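Local coordinates for protein Pab-dependent poly(a)-specific ribonuclease subunit PAN2 (Neurospora crassa, PDB 4CZX) that probably shortens mRNA poly(A) tails as catalytic subunit of the PAN2-PAN3 deadenylase, represented here by its N-terminal WD40 propeller domain, at residues R213-H216 / N217-A220; V228-L231 / K232-S235. All blocks are in the same frame, centred on the assembly; numbering follows the deposited sequence.

Contact 1 of 2, residues R213-H216 / N217-A220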
# COMPACT_ATOMS: atom_id res chain seq x y z
N ARG A 213 -39.90 -16.77 -11.98
CA ARG A 213 -38.77 -15.91 -11.67
C ARG A 213 -38.98 -14.54 -12.33
O ARG A 213 -39.84 -14.37 -13.21
CB ARG A 213 -37.46 -16.55 -12.12
CG ARG A 213 -37.01 -17.69 -11.20
CD ARG A 213 -35.77 -18.39 -11.72
NE ARG A 213 -35.41 -19.50 -10.82
CZ ARG A 213 -34.59 -19.38 -9.78
NH1 ARG A 213 -34.04 -18.21 -9.52
NH2 ARG A 213 -34.32 -20.43 -9.01
N GLN A 214 -38.21 -13.58 -11.86
CA GLN A 214 -38.38 -12.18 -12.23
C GLN A 214 -38.10 -11.92 -13.70
O GLN A 214 -37.13 -12.44 -14.26
CB GLN A 214 -37.46 -11.32 -11.35
CG GLN A 214 -37.59 -9.82 -11.57
CD GLN A 214 -36.63 -9.05 -10.69
OE1 GLN A 214 -35.64 -9.60 -10.19
NE2 GLN A 214 -36.88 -7.75 -10.53
N THR A 215 -38.97 -11.12 -14.33
CA THR A 215 -38.73 -10.56 -15.65
C THR A 215 -39.07 -9.09 -15.63
O THR A 215 -39.58 -8.59 -14.62
CB THR A 215 -39.58 -11.24 -16.73
OG1 THR A 215 -40.93 -10.75 -16.62
CG2 THR A 215 -39.56 -12.76 -16.57
N HIS A 216 -38.82 -8.37 -16.72
CA HIS A 216 -39.24 -6.97 -16.72
C HIS A 216 -40.76 -6.82 -16.78
O HIS A 216 -41.26 -5.73 -16.54
CB HIS A 216 -38.57 -6.16 -17.85
CG HIS A 216 -39.13 -6.39 -19.22
ND1 HIS A 216 -38.64 -7.36 -20.07
CD2 HIS A 216 -40.10 -5.74 -19.91
CE1 HIS A 216 -39.29 -7.31 -21.21
NE2 HIS A 216 -40.18 -6.33 -21.15
N ASN A 217 -41.49 -7.90 -17.07
CA ASN A 217 -42.95 -7.83 -17.08
C ASN A 217 -43.54 -8.11 -15.70
O ASN A 217 -44.67 -7.70 -15.40
CB ASN A 217 -43.56 -8.85 -18.05
CG ASN A 217 -43.33 -8.52 -19.51
OD1 ASN A 217 -42.81 -9.35 -20.25
ND2 ASN A 217 -43.77 -7.34 -19.94
N THR A 218 -42.79 -8.84 -14.87
CA THR A 218 -43.36 -9.49 -13.69
C THR A 218 -42.33 -9.70 -12.58
O THR A 218 -41.34 -10.39 -12.79
CB THR A 218 -43.95 -10.87 -14.03
OG1 THR A 218 -44.75 -10.78 -15.21
CG2 THR A 218 -44.77 -11.42 -12.87
N PRO A 219 -42.55 -9.08 -11.41
CA PRO A 219 -41.67 -9.39 -10.28
C PRO A 219 -41.90 -10.82 -9.81
O PRO A 219 -43.00 -11.33 -10.00
CB PRO A 219 -42.08 -8.35 -9.23
CG PRO A 219 -42.69 -7.22 -10.04
CD PRO A 219 -43.41 -7.91 -11.15
N ALA A 220 -40.88 -11.46 -9.25
CA ALA A 220 -41.07 -12.79 -8.68
C ALA A 220 -42.01 -12.66 -7.48
O ALA A 220 -41.73 -11.90 -6.55
CB ALA A 220 -39.74 -13.42 -8.26
O HOH W 1 -42.26 -13.48 -12.77
O HOH W 2 -43.07 -12.43 -16.76
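Thr-215 and Thr-218 close a tight turn within the surface loop that links strands 204-210 and 225-230, the two middle strands of one propeller blade. Thr-215 N reaches Thr-218 O at 2.9 Å, with the N-H pointing almost straight at the oxygen (173°). The return bond, from Thr-218 N to Thr-215 O, measures 3.2 Å. His-216 and Asn-217, both in right-handed helical backbone conformation, fill the two central positions of what is a type I beta turn. Within it lies an ST turn: Thr-215 OG1 accepts Asn-217 N at 2.9 Å and, weakly, Thr-218 N. Threonine suits this place because its hydroxyl, set between backbone N and carbonyl carbon (chi1 76°), faces the amides of the turn. A water then spans the threonine hydroxyls, 2.7 Å from Thr-215 OG1 and 2.8 Å from Thr-218 OG1. The imidazole of His-216 and the amide of Asn-217 lie side by side, their planes 38° apart, with Asn-217 OD1 over the rim of one ring face. A second water donates to both Arg-213 O and Thr-218 O, and Ala-220 CB packs 3.9 Å from Gln-214 N. Arg-213 reaches out of the loop, against Phe-194, to hydrogen-bond Asn-170 O and form a salt bridge with the sulfonate of a bound MES, probably from the crystallisation liquor.

Contact 2 of 2, residues V228-L231 / K232-S235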
# COMPACT_ATOMS: atom_id res chain seq x y z
N VAL A 228 -45.44 -28.71 1.94
CA VAL A 228 -45.05 -29.69 2.96
C VAL A 228 -44.97 -31.10 2.38
O VAL A 228 -45.87 -31.55 1.67
CB VAL A 228 -46.05 -29.70 4.14
CG1 VAL A 228 -45.61 -30.68 5.24
CG2 VAL A 228 -46.23 -28.29 4.70
N PHE A 229 -43.90 -31.81 2.73
CA PHE A 229 -43.69 -33.18 2.27
C PHE A 229 -43.38 -34.10 3.44
O PHE A 229 -42.59 -33.76 4.32
CB PHE A 229 -42.55 -33.22 1.24
CG PHE A 229 -42.40 -34.55 0.56
CD1 PHE A 229 -43.10 -34.82 -0.61
CD2 PHE A 229 -41.55 -35.53 1.07
CE1 PHE A 229 -42.97 -36.03 -1.26
CE2 PHE A 229 -41.43 -36.75 0.43
CZ PHE A 229 -42.15 -37.00 -0.74
N ASP A 230 -44.02 -35.27 3.45
CA ASP A 230 -43.86 -36.28 4.49
C ASP A 230 -42.67 -37.17 4.17
O ASP A 230 -42.73 -37.98 3.27
CB ASP A 230 -45.15 -37.12 4.59
CG ASP A 230 -45.08 -38.22 5.66
OD1 ASP A 230 -44.00 -38.52 6.22
OD2 ASP A 230 -46.15 -38.81 5.92
N LEU A 231 -41.58 -37.01 4.93
CA LEU A 231 -40.34 -37.73 4.65
C LEU A 231 -40.40 -39.17 5.14
O LEU A 231 -39.71 -40.05 4.61
CB LEU A 231 -39.13 -37.02 5.28
CG LEU A 231 -38.22 -36.21 4.36
CD1 LEU A 231 -36.87 -35.98 5.02
CD2 LEU A 231 -38.07 -36.87 2.99
N LYS A 232 -41.21 -39.41 6.16
CA LYS A 232 -41.34 -40.73 6.75
C LYS A 232 -42.02 -41.68 5.77
O LYS A 232 -41.53 -42.77 5.51
CB LYS A 232 -42.12 -40.64 8.07
CG LYS A 232 -42.09 -41.91 8.92
CD LYS A 232 -43.05 -41.78 10.10
CE LYS A 232 -43.23 -43.10 10.83
NZ LYS A 232 -41.96 -43.59 11.43
N ASN A 233 -43.13 -41.23 5.21
CA ASN A 233 -43.90 -42.06 4.29
C ASN A 233 -43.76 -41.65 2.83
O ASN A 233 -44.48 -42.16 1.97
CB ASN A 233 -45.38 -42.04 4.71
CG ASN A 233 -45.57 -42.36 6.19
OD1 ASN A 233 -45.46 -43.52 6.60
ND2 ASN A 233 -45.85 -41.34 6.99
N MET A 234 -42.84 -40.72 2.56
CA MET A 234 -42.50 -40.27 1.20
C MET A 234 -43.68 -39.86 0.33
O MET A 234 -43.84 -40.36 -0.78
CB MET A 234 -41.70 -41.36 0.47
CG MET A 234 -40.33 -41.63 1.08
SD MET A 234 -39.21 -40.23 0.91
CE MET A 234 -38.58 -40.49 -0.74
N SER A 235 -44.51 -38.95 0.83
CA SER A 235 -45.62 -38.42 0.05
C SER A 235 -45.90 -36.97 0.42
O SER A 235 -45.56 -36.52 1.51
CB SER A 235 -46.89 -39.28 0.25
OG SER A 235 -47.42 -39.10 1.55
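A beta hairpin with a G1 bulge joins strand 225-230 to strand 235-241, the third and fourth strands of their propeller blade, and its closing pair is Asp-230 with Ser-235. This antiparallel hydrogen-bonded pair has Asp-230 N 2.8 Å from Ser-235 O, while Ser-235 N gives the return bond to Asp-230 O. Met-234 shares with Ser-235 the place facing Asp-230 and adopts the left-handed conformation that glycine more often takes in such bulges. Phe-229 and Asp-230 end the third strand, where WD repeats carry their Trp-Asp pair, so the sequence is consistent with a variant having phenylalanine for tryptophan. The Phe-229 ring, with CG anti to the backbone N (chi1 -171°), lies against the incoming backbone: Ser-235 O sits 3.6 Å above the centre of one face, and CZ is 3.4 Å from Met-234 C. The sulfur of Met-234 meets the ring edge in a Met-aromatic contact, SD being 5.5 Å from the Phe-229 centroid. It also touches Leu-231 CD2 at 4.1 Å, and Ile-176 and Trp-188 of the preceding blade continue the apolar packing. On the polar side Asp-230 gathers the N-H groups of the turn. OD1 accepts Asn-233 N at 3.0 Å from above the carboxylate plane and, only weakly, Lys-232 N, the bond that would define an Asx turn; OD2 takes Asn-233 ND2 at 2.8 Å on its syn side, along a nearly straight bond (177°). Carboxylate and amide stand almost perpendicular, 89° apart. With two good N-H bonds and one weak one on its two oxygens, the carboxylate is probably held in rotation and its ionised form favoured.

In the fold
Both contacts are turns on the same blade of the propeller and are tied by strand 225-230, which leaves the loop of contact 1 and runs into the hairpin of contact 2. They lie toward opposite ends of that strand, with centres about 32 Å apart and no touch between them. Contact 1 is wholly a surface feature: neutral hydroxyls and backbone amides hold it, and waters complete it. Contact 2 is partly buried and has two sides, an apolar one turned to the neighbouring blade and a polar one organised by a carboxylate. In each, a side-chain oxygen just ahead of the bend takes up turn amides, a threonine hydroxyl in one and an aspartate in the other.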